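Local coordinates for sensor histidine kinase DcuS (Escherichia coli, PDB 3BY8), which senses C4-dicarboxylates such as fumarate and malate through its periplasmic domain and activates its partner DcuR by phosphorylation, at residues G12-A17 with L107-P112; K88-E93 with I121-I126; F58-D63 with Q79-D84. All coordinates share one frame; numbering follows the deposited sequence.

Contact 1. Residues G12-A17 with L107-P112; sequences GLANKA and LRVFTP. With LMR ((2S)-2-hydroxybutanedioic acid), chain B.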
ATOM      1  N   GLY A  12       7.022 -13.899   6.973  1.00 21.56           N
ATOM      2  CA  GLY A  12       5.739 -14.459   6.589  1.00 21.35           C
ATOM      3  C   GLY A  12       4.713 -13.358   6.457  1.00 18.52           C
ATOM      4  O   GLY A  12       3.966 -13.307   5.480  1.00 18.62           O
ATOM      5  N   LEU A  13       4.691 -12.458   7.432  1.00 17.50           N
ATOM      6  CA  LEU A  13       3.742 -11.359   7.428  1.00 16.81           C
ATOM      7  C   LEU A  13       3.990 -10.406   6.269  1.00 16.46           C
ATOM      8  O   LEU A  13       3.048  -9.981   5.591  1.00 15.71           O
ATOM      9  CB  LEU A  13       3.807 -10.604   8.764  1.00 18.51           C
ATOM     10  CG  LEU A  13       3.269 -11.427   9.941  1.00 19.23           C
ATOM     11  CD1 LEU A  13       3.653 -10.768  11.258  1.00 19.86           C
ATOM     12  CD2 LEU A  13       1.747 -11.553   9.815  1.00 23.94           C
ATOM     13  N   ALA A  14       5.252 -10.078   6.024  1.00 15.61           N
ATOM     14  CA  ALA A  14       5.586  -9.190   4.933  1.00 15.49           C
ATOM     15  C   ALA A  14       5.197  -9.844   3.601  1.00 14.63           C
ATOM     16  O   ALA A  14       4.696  -9.172   2.717  1.00 13.45           O
ATOM     17  CB  ALA A  14       7.073  -8.857   4.963  1.00 15.13           C
ATOM     18  N   ASN A  15       5.424 -11.150   3.456  1.00 15.22           N
ATOM     19  CA  ASN A  15       5.086 -11.825   2.198  1.00 14.34           C
ATOM     20  C   ASN A  15       3.581 -11.845   1.992  1.00 14.27           C
ATOM     21  O   ASN A  15       3.115 -11.721   0.861  1.00 13.38           O
ATOM     22  CB  ASN A  15       5.608 -13.263   2.181  1.00 17.90           C
ATOM     23  CG  ASN A  15       7.122 -13.329   2.123  1.00 20.99           C
ATOM     24  OD1 ASN A  15       7.774 -12.424   1.599  1.00 23.73           O
ATOM     25  ND2 ASN A  15       7.690 -14.408   2.645  1.00 23.54           N
ATOM     26  N   LYS A  16       2.825 -12.022   3.067  1.00 14.04           N
ATOM     27  CA  LYS A  16       1.374 -12.017   2.911  1.00 15.92           C
ATOM     28  C   LYS A  16       0.929 -10.641   2.481  1.00 13.76           C
ATOM     29  O   LYS A  16       0.091 -10.504   1.571  1.00 13.46           O
ATOM     30  CB  LYS A  16       0.657 -12.416   4.202  1.00 18.08           C
ATOM     31  CG  LYS A  16       0.737 -13.911   4.471  1.00 23.67           C
ATOM     32  CD  LYS A  16      -0.194 -14.340   5.587  1.00 25.37           C
ATOM     33  CE  LYS A  16       0.181 -13.732   6.924  1.00 26.59           C
ATOM     34  NZ  LYS A  16      -0.693 -14.258   8.017  1.00 29.94           N
ATOM     35  N   ALA A  17       1.485  -9.611   3.123  1.00 11.99           N
ATOM     36  CA  ALA A  17       1.147  -8.225   2.790  1.00 12.03           C
ATOM     37  C   ALA A  17       1.544  -7.950   1.327  1.00 11.75           C
ATOM     38  O   ALA A  17       0.782  -7.290   0.609  1.00  9.93           O
ATOM     39  CB  ALA A  17       1.879  -7.292   3.726  1.00 12.01           C
ATOM     40  N   LEU A 107       5.408  -2.295   9.712  1.00 13.29           N
ATOM     41  CA  LEU A 107       6.200  -3.087   8.789  1.00 14.57           C
ATOM     42  C   LEU A 107       5.417  -2.793   7.505  1.00 13.98           C
ATOM     43  O   LEU A 107       4.209  -3.052   7.404  1.00 15.62           O
ATOM     44  CB  LEU A 107       6.113  -4.567   9.141  1.00 15.07           C
ATOM     45  CG  LEU A 107       6.807  -5.484   8.146  1.00 18.06           C
ATOM     46  CD1 LEU A 107       8.271  -5.148   8.027  1.00 21.00           C
ATOM     47  CD2 LEU A 107       6.623  -6.933   8.631  1.00 19.55           C
ATOM     48  N   ARG A 108       6.111  -2.218   6.536  1.00 11.93           N
ATOM     49  CA  ARG A 108       5.481  -1.756   5.307  1.00 11.54           C
ATOM     50  C   ARG A 108       6.088  -2.361   4.068  1.00  9.58           C
ATOM     51  O   ARG A 108       7.285  -2.535   3.969  1.00 12.22           O
ATOM     52  CB  ARG A 108       5.639  -0.229   5.280  1.00 10.31           C
ATOM     53  CG  ARG A 108       4.978   0.448   6.477  1.00 10.62           C
ATOM     54  CD  ARG A 108       5.766   1.664   7.028  1.00 10.62           C
ATOM     55  NE  ARG A 108       6.031   2.727   6.047  1.00  9.62           N
ATOM     56  CZ  ARG A 108       5.331   3.843   5.931  1.00  9.13           C
ATOM     57  NH1 ARG A 108       4.280   4.101   6.706  1.00 11.42           N
ATOM     58  NH2 ARG A 108       5.743   4.771   5.068  1.00 10.91           N
ATOM     59  N   VAL A 109       5.223  -2.682   3.108  1.00 11.05           N
ATOM     60  CA  VAL A 109       5.648  -3.250   1.845  1.00 10.75           C
ATOM     61  C   VAL A 109       5.093  -2.418   0.690  1.00  9.65           C
ATOM     62  O   VAL A 109       4.041  -1.744   0.799  1.00  9.98           O
ATOM     63  CB  VAL A 109       5.216  -4.754   1.688  1.00 11.92           C
ATOM     64  CG1 VAL A 109       5.725  -5.539   2.917  1.00 14.01           C
ATOM     65  CG2 VAL A 109       3.701  -4.911   1.524  1.00 11.64           C
ATOM     66  N   PHE A 110       5.802  -2.515  -0.432  1.00  9.40           N
ATOM     67  CA  PHE A 110       5.468  -1.676  -1.590  1.00  8.10           C
ATOM     68  C   PHE A 110       5.682  -2.442  -2.865  1.00 10.29           C
ATOM     69  O   PHE A 110       6.676  -3.159  -3.005  1.00 12.10           O
ATOM     70  CB  PHE A 110       6.426  -0.446  -1.659  1.00  9.42           C
ATOM     71  CG  PHE A 110       6.392   0.425  -0.447  1.00  8.44           C
ATOM     72  CD1 PHE A 110       7.085   0.053   0.716  1.00 10.23           C
ATOM     73  CD2 PHE A 110       5.673   1.623  -0.451  1.00  9.34           C
ATOM     74  CE1 PHE A 110       7.050   0.879   1.858  1.00 11.13           C
ATOM     75  CE2 PHE A 110       5.645   2.434   0.673  1.00  9.29           C
ATOM     76  CZ  PHE A 110       6.337   2.065   1.834  1.00  9.20           C
ATOM     77  N   THR A 111       4.769  -2.272  -3.819  1.00  9.25           N
ATOM     78  CA  THR A 111       4.940  -2.895  -5.126  1.00  9.74           C
ATOM     79  C   THR A 111       4.423  -1.934  -6.215  1.00  9.71           C
ATOM     80  O   THR A 111       3.472  -1.188  -6.003  1.00 10.31           O
ATOM     81  CB  THR A 111       4.228  -4.293  -5.189  1.00  8.91           C
ATOM     82  OG1 THR A 111       4.774  -5.052  -6.277  1.00 11.28           O
ATOM     83  CG2 THR A 111       2.705  -4.144  -5.395  1.00 11.70           C
ATOM     84  N   PRO A 112       5.058  -1.942  -7.401  1.00  9.92           N
ATOM     85  CA  PRO A 112       4.607  -1.041  -8.463  1.00 11.13           C
ATOM     86  C   PRO A 112       3.321  -1.455  -9.162  1.00 12.44           C
ATOM     87  O   PRO A 112       2.996  -2.663  -9.203  1.00 13.79           O
ATOM     88  CB  PRO A 112       5.811  -0.981  -9.427  1.00 13.44           C
ATOM     89  CG  PRO A 112       6.530  -2.282  -9.191  1.00 16.05           C
ATOM     90  CD  PRO A 112       6.321  -2.630  -7.731  1.00 13.13           C
TER
HETATM   91  C1  LMR B   1       1.162   7.172   4.194  1.00 14.13           C
HETATM   92  O1A LMR B   1       0.046   7.016   3.771  1.00 13.75           O
HETATM   93  O1B LMR B   1       1.668   8.314   4.219  1.00 14.45           O
HETATM   94  C2  LMR B   1       1.739   6.061   5.016  1.00 13.78           C
HETATM   95  O2  LMR B   1       3.013   6.477   5.674  1.00 13.56           O
HETATM   96  C3  LMR B   1       0.711   5.402   5.955  1.00 13.25           C
HETATM   97  C4  LMR B   1       0.584   6.236   7.245  1.00 12.93           C
HETATM   98  O4A LMR B   1       0.007   7.322   7.198  1.00 14.28           O
HETATM   99  O4B LMR B   1       1.132   5.830   8.311  1.00 12.91           O

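Contact 2. Residues K88-E93 with I121-I126; sequences KALNGE and IGVVAI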
ATOM      1  N   LYS A  88      11.919   3.589  -3.534  1.00 12.97           N
ATOM      2  CA  LYS A  88      12.368   2.488  -4.383  1.00 13.41           C
ATOM      3  C   LYS A  88      11.223   2.004  -5.299  1.00 12.62           C
ATOM      4  O   LYS A  88      11.435   1.682  -6.466  1.00 14.00           O
ATOM      5  CB  LYS A  88      12.863   1.316  -3.522  1.00 16.14           C
ATOM      6  CG  LYS A  88      14.283   1.472  -2.998  1.00 22.32           C
ATOM      7  CD  LYS A  88      14.726   0.249  -2.186  1.00 26.45           C
ATOM      8  CE  LYS A  88      14.696  -1.020  -3.019  1.00 31.77           C
ATOM      9  NZ  LYS A  88      15.201  -2.221  -2.271  1.00 36.47           N
ATOM     10  N   ALA A  89      10.007   1.959  -4.756  1.00 11.95           N
ATOM     11  CA  ALA A  89       8.864   1.486  -5.512  1.00 13.28           C
ATOM     12  C   ALA A  89       8.476   2.411  -6.646  1.00 10.97           C
ATOM     13  O   ALA A  89       7.913   1.936  -7.646  1.00 12.38           O
ATOM     14  CB  ALA A  89       7.681   1.235  -4.569  1.00 12.74           C
ATOM     15  N   LEU A  90       8.797   3.711  -6.538  1.00 11.57           N
ATOM     16  CA  LEU A  90       8.502   4.662  -7.604  1.00 11.05           C
ATOM     17  C   LEU A  90       9.512   4.489  -8.751  1.00 12.23           C
ATOM     18  O   LEU A  90       9.389   5.161  -9.763  1.00 13.98           O
ATOM     19  CB  LEU A  90       8.539   6.086  -7.055  1.00 13.89           C
ATOM     20  CG  LEU A  90       7.306   6.378  -6.194  1.00 11.10           C
ATOM     21  CD1 LEU A  90       7.569   7.661  -5.411  1.00 13.54           C
ATOM     22  CD2 LEU A  90       6.053   6.494  -7.062  1.00 11.77           C
ATOM     23  N   ASN A  91      10.463   3.570  -8.572  1.00 12.65           N
ATOM     24  CA  ASN A  91      11.458   3.250  -9.604  1.00 12.89           C
ATOM     25  C   ASN A  91      11.342   1.798 -10.028  1.00 16.45           C
ATOM     26  O   ASN A  91      12.312   1.179 -10.460  1.00 17.16           O
ATOM     27  CB  ASN A  91      12.867   3.526  -9.097  1.00 14.62           C
ATOM     28  CG  ASN A  91      13.103   4.996  -8.847  1.00 14.47           C
ATOM     29  OD1 ASN A  91      13.423   5.753  -9.772  1.00 16.96           O
ATOM     30  ND2 ASN A  91      12.923   5.427  -7.613  1.00 14.81           N
ATOM     31  N   GLY A  92      10.134   1.249  -9.863  1.00 14.86           N
ATOM     32  CA  GLY A  92       9.857  -0.105 -10.303  1.00 15.70           C
ATOM     33  C   GLY A  92      10.335  -1.268  -9.470  1.00 15.78           C
ATOM     34  O   GLY A  92      10.304  -2.417  -9.938  1.00 20.93           O
ATOM     35  N   GLU A  93      10.761  -1.016  -8.246  1.00 15.48           N
ATOM     36  CA  GLU A  93      11.237  -2.097  -7.399  1.00 17.24           C
ATOM     37  C   GLU A  93      10.367  -2.268  -6.171  1.00 17.77           C
ATOM     38  O   GLU A  93       9.822  -1.294  -5.666  1.00 22.31           O
ATOM     39  CB  GLU A  93      12.660  -1.788  -6.936  1.00 22.04           C
ATOM     40  CG  GLU A  93      13.723  -1.961  -8.011  1.00 32.21           C
ATOM     41  CD  GLU A  93      14.022  -3.431  -8.308  1.00 39.46           C
ATOM     42  OE1 GLU A  93      13.269  -4.060  -9.095  1.00 43.21           O
ATOM     43  OE2 GLU A  93      15.008  -3.963  -7.741  1.00 44.26           O
ATOM     44  N   ILE A 121       2.471   3.183 -13.441  1.00 14.21           N
ATOM     45  CA  ILE A 121       1.472   4.219 -13.210  1.00 14.47           C
ATOM     46  C   ILE A 121       1.205   4.519 -11.732  1.00 15.59           C
ATOM     47  O   ILE A 121       0.509   5.492 -11.405  1.00 17.24           O
ATOM     48  CB  ILE A 121       0.123   3.897 -13.914  1.00 15.59           C
ATOM     49  CG1 ILE A 121      -0.418   2.543 -13.465  1.00 15.47           C
ATOM     50  CG2 ILE A 121       0.335   3.927 -15.443  1.00 14.67           C
ATOM     51  CD1 ILE A 121      -1.831   2.237 -13.974  1.00 17.06           C
ATOM     52  N   GLY A 122       1.749   3.706 -10.834  1.00 12.63           N
ATOM     53  CA  GLY A 122       1.539   3.965  -9.427  1.00 13.33           C
ATOM     54  C   GLY A 122       2.236   2.962  -8.545  1.00 10.01           C
ATOM     55  O   GLY A 122       3.122   2.240  -8.989  1.00 11.43           O
ATOM     56  N   VAL A 123       1.829   2.966  -7.280  1.00 10.29           N
ATOM     57  CA  VAL A 123       2.374   2.091  -6.261  1.00 10.58           C
ATOM     58  C   VAL A 123       1.266   1.652  -5.308  1.00 11.37           C
ATOM     59  O   VAL A 123       0.334   2.401  -5.054  1.00 10.05           O
ATOM     60  CB  VAL A 123       3.433   2.870  -5.421  1.00 10.24           C
ATOM     61  CG1 VAL A 123       3.924   2.019  -4.244  1.00 10.60           C
ATOM     62  CG2 VAL A 123       4.613   3.263  -6.311  1.00 12.63           C
ATOM     63  N   VAL A 124       1.350   0.411  -4.846  1.00 10.89           N
ATOM     64  CA  VAL A 124       0.458  -0.041  -3.768  1.00 10.40           C
ATOM     65  C   VAL A 124       1.391  -0.213  -2.557  1.00  8.34           C
ATOM     66  O   VAL A 124       2.378  -0.963  -2.602  1.00  9.24           O
ATOM     67  CB  VAL A 124      -0.235  -1.393  -4.017  1.00  9.16           C
ATOM     68  CG1 VAL A 124      -1.128  -1.705  -2.826  1.00 10.68           C
ATOM     69  CG2 VAL A 124      -1.070  -1.356  -5.293  1.00 10.46           C
ATOM     70  N   ALA A 125       1.064   0.530  -1.492  1.00  9.09           N
ATOM     71  CA  ALA A 125       1.795   0.496  -0.225  1.00 10.31           C
ATOM     72  C   ALA A 125       0.894  -0.135   0.848  1.00 10.83           C
ATOM     73  O   ALA A 125      -0.261   0.283   0.992  1.00 11.44           O
ATOM     74  CB  ALA A 125       2.170   1.932   0.190  1.00 11.12           C
ATOM     75  N   ILE A 126       1.412  -1.100   1.610  1.00 10.09           N
ATOM     76  CA  ILE A 126       0.598  -1.757   2.667  1.00 11.59           C
ATOM     77  C   ILE A 126       1.397  -1.850   3.969  1.00 10.50           C
ATOM     78  O   ILE A 126       2.586  -2.143   3.943  1.00 12.78           O
ATOM     79  CB  ILE A 126       0.167  -3.179   2.218  1.00 12.53           C
ATOM     80  CG1 ILE A 126      -0.755  -3.044   1.007  1.00 11.37           C
ATOM     81  CG2 ILE A 126      -0.510  -3.945   3.376  1.00 14.59           C
ATOM     82  CD1 ILE A 126      -1.425  -4.371   0.565  1.00 13.07           C
TER

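Contact 3. Residues F58-D63 with Q79-D84; sequences FIVVTD and QPFKGD. With LMR ((2S)-2-hydroxybutanedioic acid), chain B.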
ATOM      1  N   PHE A  58      -2.909  -0.508   6.879  1.00 13.91           N
ATOM      2  CA  PHE A  58      -3.296   0.418   5.837  1.00 15.71           C
ATOM      3  C   PHE A  58      -2.984  -0.125   4.448  1.00 11.52           C
ATOM      4  O   PHE A  58      -2.102  -0.938   4.281  1.00 13.62           O
ATOM      5  CB  PHE A  58      -2.551   1.760   5.988  1.00 14.81           C
ATOM      6  CG  PHE A  58      -1.063   1.713   5.644  1.00 15.14           C
ATOM      7  CD1 PHE A  58      -0.618   1.767   4.315  1.00 14.88           C
ATOM      8  CD2 PHE A  58      -0.104   1.695   6.665  1.00 14.00           C
ATOM      9  CE1 PHE A  58       0.760   1.809   4.018  1.00 12.16           C
ATOM     10  CE2 PHE A  58       1.284   1.741   6.367  1.00 13.06           C
ATOM     11  CZ  PHE A  58       1.713   1.800   5.043  1.00 12.25           C
ATOM     12  N   ILE A  59      -3.780   0.324   3.481  1.00 13.64           N
ATOM     13  CA  ILE A  59      -3.548   0.005   2.071  1.00 11.87           C
ATOM     14  C   ILE A  59      -3.662   1.344   1.356  1.00 11.81           C
ATOM     15  O   ILE A  59      -4.748   1.915   1.217  1.00 13.22           O
ATOM     16  CB  ILE A  59      -4.576  -0.992   1.494  1.00 11.58           C
ATOM     17  CG1 ILE A  59      -4.427  -2.354   2.177  1.00 12.99           C
ATOM     18  CG2 ILE A  59      -4.335  -1.106  -0.021  1.00 13.18           C
ATOM     19  CD1 ILE A  59      -5.341  -3.438   1.569  1.00 14.09           C
ATOM     20  N   VAL A  60      -2.512   1.882   0.946  1.00 11.41           N
ATOM     21  CA  VAL A  60      -2.433   3.167   0.296  1.00 10.73           C
ATOM     22  C   VAL A  60      -1.920   3.052  -1.149  1.00 12.87           C
ATOM     23  O   VAL A  60      -0.787   2.673  -1.388  1.00 11.09           O
ATOM     24  CB  VAL A  60      -1.476   4.083   1.105  1.00 10.42           C
ATOM     25  CG1 VAL A  60      -1.131   5.362   0.332  1.00 11.48           C
ATOM     26  CG2 VAL A  60      -2.136   4.424   2.436  1.00 12.61           C
ATOM     27  N   VAL A  61      -2.783   3.379  -2.108  1.00 14.12           N
ATOM     28  CA  VAL A  61      -2.423   3.354  -3.518  1.00 14.21           C
ATOM     29  C   VAL A  61      -1.996   4.763  -3.871  1.00 13.26           C
ATOM     30  O   VAL A  61      -2.650   5.710  -3.447  1.00 16.51           O
ATOM     31  CB  VAL A  61      -3.652   3.013  -4.364  1.00 15.27           C
ATOM     32  CG1 VAL A  61      -3.358   3.197  -5.857  1.00 16.44           C
ATOM     33  CG2 VAL A  61      -4.065   1.623  -4.072  1.00 15.85           C
ATOM     34  N   THR A  62      -0.888   4.921  -4.590  1.00 13.01           N
ATOM     35  CA  THR A  62      -0.448   6.241  -5.022  1.00 12.80           C
ATOM     36  C   THR A  62      -0.165   6.265  -6.521  1.00 15.12           C
ATOM     37  O   THR A  62      -0.037   5.204  -7.168  1.00 13.89           O
ATOM     38  CB  THR A  62       0.866   6.714  -4.350  1.00 15.37           C
ATOM     39  OG1 THR A  62       1.999   6.099  -4.978  1.00 14.15           O
ATOM     40  CG2 THR A  62       0.863   6.384  -2.879  1.00 15.02           C
ATOM     41  N   ASP A  63      -0.102   7.483  -7.070  1.00 16.37           N
ATOM     42  CA  ASP A  63       0.305   7.653  -8.459  1.00 15.95           C
ATOM     43  C   ASP A  63       1.846   7.801  -8.475  1.00 17.06           C
ATOM     44  O   ASP A  63       2.519   7.608  -7.421  1.00 15.08           O
ATOM     45  CB  ASP A  63      -0.373   8.878  -9.116  1.00 17.52           C
ATOM     46  CG  ASP A  63      -0.096  10.187  -8.398  1.00 19.78           C
ATOM     47  OD1 ASP A  63       0.953  10.365  -7.723  1.00 18.78           O
ATOM     48  OD2 ASP A  63      -0.953  11.081  -8.574  1.00 23.66           O
ATOM     49  N   GLN A  79      -3.119  13.848  -1.010  1.00 20.99           N
ATOM     50  CA  GLN A  79      -1.906  14.453  -0.485  1.00 21.87           C
ATOM     51  C   GLN A  79      -0.738  13.480  -0.686  1.00 18.44           C
ATOM     52  O   GLN A  79      -0.958  12.275  -0.905  1.00 19.28           O
ATOM     53  CB  GLN A  79      -2.087  14.809   0.995  1.00 23.12           C
ATOM     54  CG  GLN A  79      -3.272  15.768   1.185  1.00 27.11           C
ATOM     55  CD  GLN A  79      -3.545  16.142   2.622  1.00 32.10           C
ATOM     56  OE1 GLN A  79      -3.424  15.314   3.525  1.00 32.51           O
ATOM     57  NE2 GLN A  79      -3.943  17.397   2.844  1.00 32.08           N
ATOM     58  N   PRO A  80       0.504  13.980  -0.622  1.00 20.63           N
ATOM     59  CA  PRO A  80       1.671  13.120  -0.812  1.00 19.64           C
ATOM     60  C   PRO A  80       1.903  12.104   0.284  1.00 16.51           C
ATOM     61  O   PRO A  80       1.740  12.380   1.481  1.00 17.41           O
ATOM     62  CB  PRO A  80       2.846  14.096  -0.879  1.00 19.79           C
ATOM     63  CG  PRO A  80       2.216  15.429  -1.177  1.00 26.36           C
ATOM     64  CD  PRO A  80       0.916  15.383  -0.436  1.00 21.66           C
ATOM     65  N   PHE A  81       2.304  10.917  -0.156  1.00 14.00           N
ATOM     66  CA  PHE A  81       2.653   9.831   0.752  1.00 13.30           C
ATOM     67  C   PHE A  81       3.752  10.298   1.720  1.00 15.26           C
ATOM     68  O   PHE A  81       4.634  11.072   1.335  1.00 16.74           O
ATOM     69  CB  PHE A  81       3.174   8.673  -0.086  1.00 12.93           C
ATOM     70  CG  PHE A  81       3.424   7.412   0.706  1.00 11.53           C
ATOM     71  CD1 PHE A  81       4.664   7.149   1.274  1.00 11.83           C
ATOM     72  CD2 PHE A  81       2.387   6.493   0.916  1.00 12.37           C
ATOM     73  CE1 PHE A  81       4.884   6.008   2.029  1.00 12.01           C
ATOM     74  CE2 PHE A  81       2.595   5.338   1.678  1.00 11.86           C
ATOM     75  CZ  PHE A  81       3.823   5.086   2.234  1.00 12.26           C
ATOM     76  N   LYS A  82       3.696   9.838   2.962  1.00 13.54           N
ATOM     77  CA  LYS A  82       4.722  10.170   3.937  1.00 13.95           C
ATOM     78  C   LYS A  82       5.564   8.931   4.225  1.00 14.01           C
ATOM     79  O   LYS A  82       5.050   7.930   4.707  1.00 14.19           O
ATOM     80  CB  LYS A  82       4.108  10.689   5.245  1.00 14.73           C
ATOM     81  CG  LYS A  82       5.187  10.992   6.281  1.00 17.82           C
ATOM     82  CD  LYS A  82       4.622  11.383   7.633  1.00 27.07           C
ATOM     83  CE  LYS A  82       4.230  12.837   7.680  1.00 30.70           C
ATOM     84  NZ  LYS A  82       3.834  13.211   9.074  1.00 35.51           N
ATOM     85  N   GLY A  83       6.854   9.005   3.912  1.00 13.01           N
ATOM     86  CA  GLY A  83       7.761   7.898   4.137  1.00 11.18           C
ATOM     87  C   GLY A  83       8.695   7.723   2.959  1.00 11.30           C
ATOM     88  O   GLY A  83       8.224   7.566   1.812  1.00 14.36           O
ATOM     89  N   ASP A  84      10.006   7.728   3.212  1.00 10.86           N
ATOM     90  CA  ASP A  84      10.955   7.565   2.119  1.00 13.03           C
ATOM     91  C   ASP A  84      11.013   6.142   1.582  1.00 12.22           C
ATOM     92  O   ASP A  84      11.626   5.868   0.530  1.00 11.38           O
ATOM     93  CB  ASP A  84      12.350   8.020   2.556  1.00 14.97           C
ATOM     94  CG  ASP A  84      12.434   9.530   2.695  1.00 20.29           C
ATOM     95  OD1 ASP A  84      11.591  10.238   2.087  1.00 21.41           O
ATOM     96  OD2 ASP A  84      13.353   9.988   3.411  1.00 27.34           O
TER
HETATM   97  C1  LMR B   1       1.162   7.172   4.194  1.00 14.13           C
HETATM   98  O1A LMR B   1       0.046   7.016   3.771  1.00 13.75           O
HETATM   99  O1B LMR B   1       1.668   8.314   4.219  1.00 14.45           O
HETATM  100  C2  LMR B   1       1.739   6.061   5.016  1.00 13.78           C
HETATM  101  O2  LMR B   1       3.013   6.477   5.674  1.00 13.56           O
HETATM  102  C3  LMR B   1       0.711   5.402   5.955  1.00 13.25           C
HETATM  103  C4  LMR B   1       0.584   6.236   7.245  1.00 12.93           C
HETATM  104  O4A LMR B   1       0.007   7.322   7.198  1.00 14.28           O
HETATM  105  O4B LMR B   1       1.132   5.830   8.311  1.00 12.91           O

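Contact 1. Residues G12-A17 with L107-P112
Val109 on strand 106-114 reaches up between Ala14 and Ala17 of helix 8-25, and its two methyls supply most of the strand's share of this small, buried interface. From its CB, which points at the helix, the branches part at once. CG1, placed anti to the carbonyl carbon (chi1 -54°), runs to Ala14: it lies 3.8 Å from Ala14 O and slightly farther from the methyl of the same residue. CG2 heads to the next turn, where it meets Ala17 CB at 3.7 Å. Each branch thus ends on a different helical residue, three apart in sequence. One turn of helix straddles the single valine, with Ala14 O accepting no hydrogen bond across the interface.

Leu107, two residues before Val109 and on the same face of the strand, adds a second, looser touch: its CD2 comes alongside Ala14 CB at 4.2 Å. With alanines as the helical partners, the axes of the two short segments come within 8.4 Å, running roughly the same way at 37°. Val109 also packs on Leu18 and on Val96 of the adjoining strand.

Arg108, between the two, points to the other face of the sheet. Bent at chi2 and chi3, it brings its guanidinium edge-on to the malate hydroxyl: NH1 donates to LMR O2 over 2.9 Å at 158°, while NH2 adds a longer, more bent bond of 3.3 Å. Asp85 holds NE by a salt bridge, which helps fix how the group is turned. The strand is therefore two-sided in its chemistry. Mainly methyl contacts seat it on the long helix, with no hydrogen bonds between these segments, while a charged side chain on the opposite face grips the effector of this Cache sensor domain.

Contact 2. Residues K88-E93 with I121-I126
No ring joins Ala89 and Leu90 to Val123; the flat group at their meeting point is the peptide that links the first two. Val123 CG2 stands over one face of this peptide, 3.8 Å from Ala89 O, while Gly92 N reaches the same oxygen from the other side of the plane in a backbone bond of 3.2 Å. Gln120 NE2 is a further donor to Ala89 O, so this buried carbonyl does not depend on the apolar strand for a partner.

The side chains gather round the fork of Val123. Its CG1, anti to the backbone N (chi1 174°), takes the methyl of Ala89, with Ala89 CB 3.9 Å from Val123 CG1. Its CG2 is also the landing point for Leu90. The Leu90 chain starts off to the side of the strand, but with CG anti to its carbonyl carbon it swings one branch back, and Leu90 CD2 touches Val123 CG2 at 3.6 Å. The two side chains cross at about a right angle, so the leucine lies across the valine rather than along it.

Past Leu90 the chain turns away through Gly92, whose positive phi of 78° helps reverse its course. No hydrogen bond joins the two segments directly; Gln120 NE2 bridges them instead, binding Gly122 O as well as Ala89 O. Gly122 itself shares with Ile121 a classic beta bulge opposite Ile113.

Strand 120-129 lies between strands 58-63 and 106-114 in the antiparallel sheet. The loop carrying Ala89 rests on one face of it, where Ala89 also meets Phe110 and Val123 has Thr62 of the adjoining strand at its flank, whereas Val124 and Ile126 turn to the other face and pack against Ala17, Val20 and Ala21 of helix 8-25.

Contact 3. Residues F58-D63 with Q79-D84
Phe81 lays its ring beside Val60 on the outer strand of the Cache domain's antiparallel sheet, and together they form part of the malate pocket. Val60 CG1 meets this ring at its edge, in plane, 3.7 Å from Phe81 CD2. Thr62 CG2 reaches the same corner more loosely and at an angle, the two side chains crossing at about a right angle. Having CG anti to the backbone N (chi1 -173°) carries the Phe81 ring in from the loop toward the strand.

That edge-on approach leaves a face of the ring for the ligand: LMR C1 sits 3.4 Å above it, offset toward the rim. Phe58, two residues before Val60 on the strand, presents a second face, with LMR C3 3.7 Å above the centre of its ring. The two ring planes are inclined by roughly 60°, and the bent ligand lies between them. Val60 CG2 reaches LMR O1A, while Arg68, His71, Arg108 and the N atoms of Gly101, Phe102 and Leu103 add polar bonds.

Backbone atoms of Lys82 hold the ligand from the loop side. Its N donates to LMR O1B over 2.8 Å at 164°, and Lys82 O accepts the ligand hydroxyl, LMR O2, at 2.7 Å.

The three contacts hang on one sheet. Strand 106-114 of contact 1 pairs with strand 120-129 of contact 2 (Val109 N to Ile126 O, 2.8 Å), which pairs in turn with strand 58-63 of contact 3 (Ala125 O to Val60 N, 2.8 Å). Phe110 ties the loop side together: its CB lies 3.6 Å from Ala89 CB in contact 2, and its CE2 is 3.6 Å from Phe81 CZ in contact 3. Contacts 1 and 3 share the malate, where Arg108 NH2 also reaches Lys82 O at 3.3 Å. Contact 2 stands back from it, the Val123 side chain being about 10 Å from the ligand at the nearest atoms.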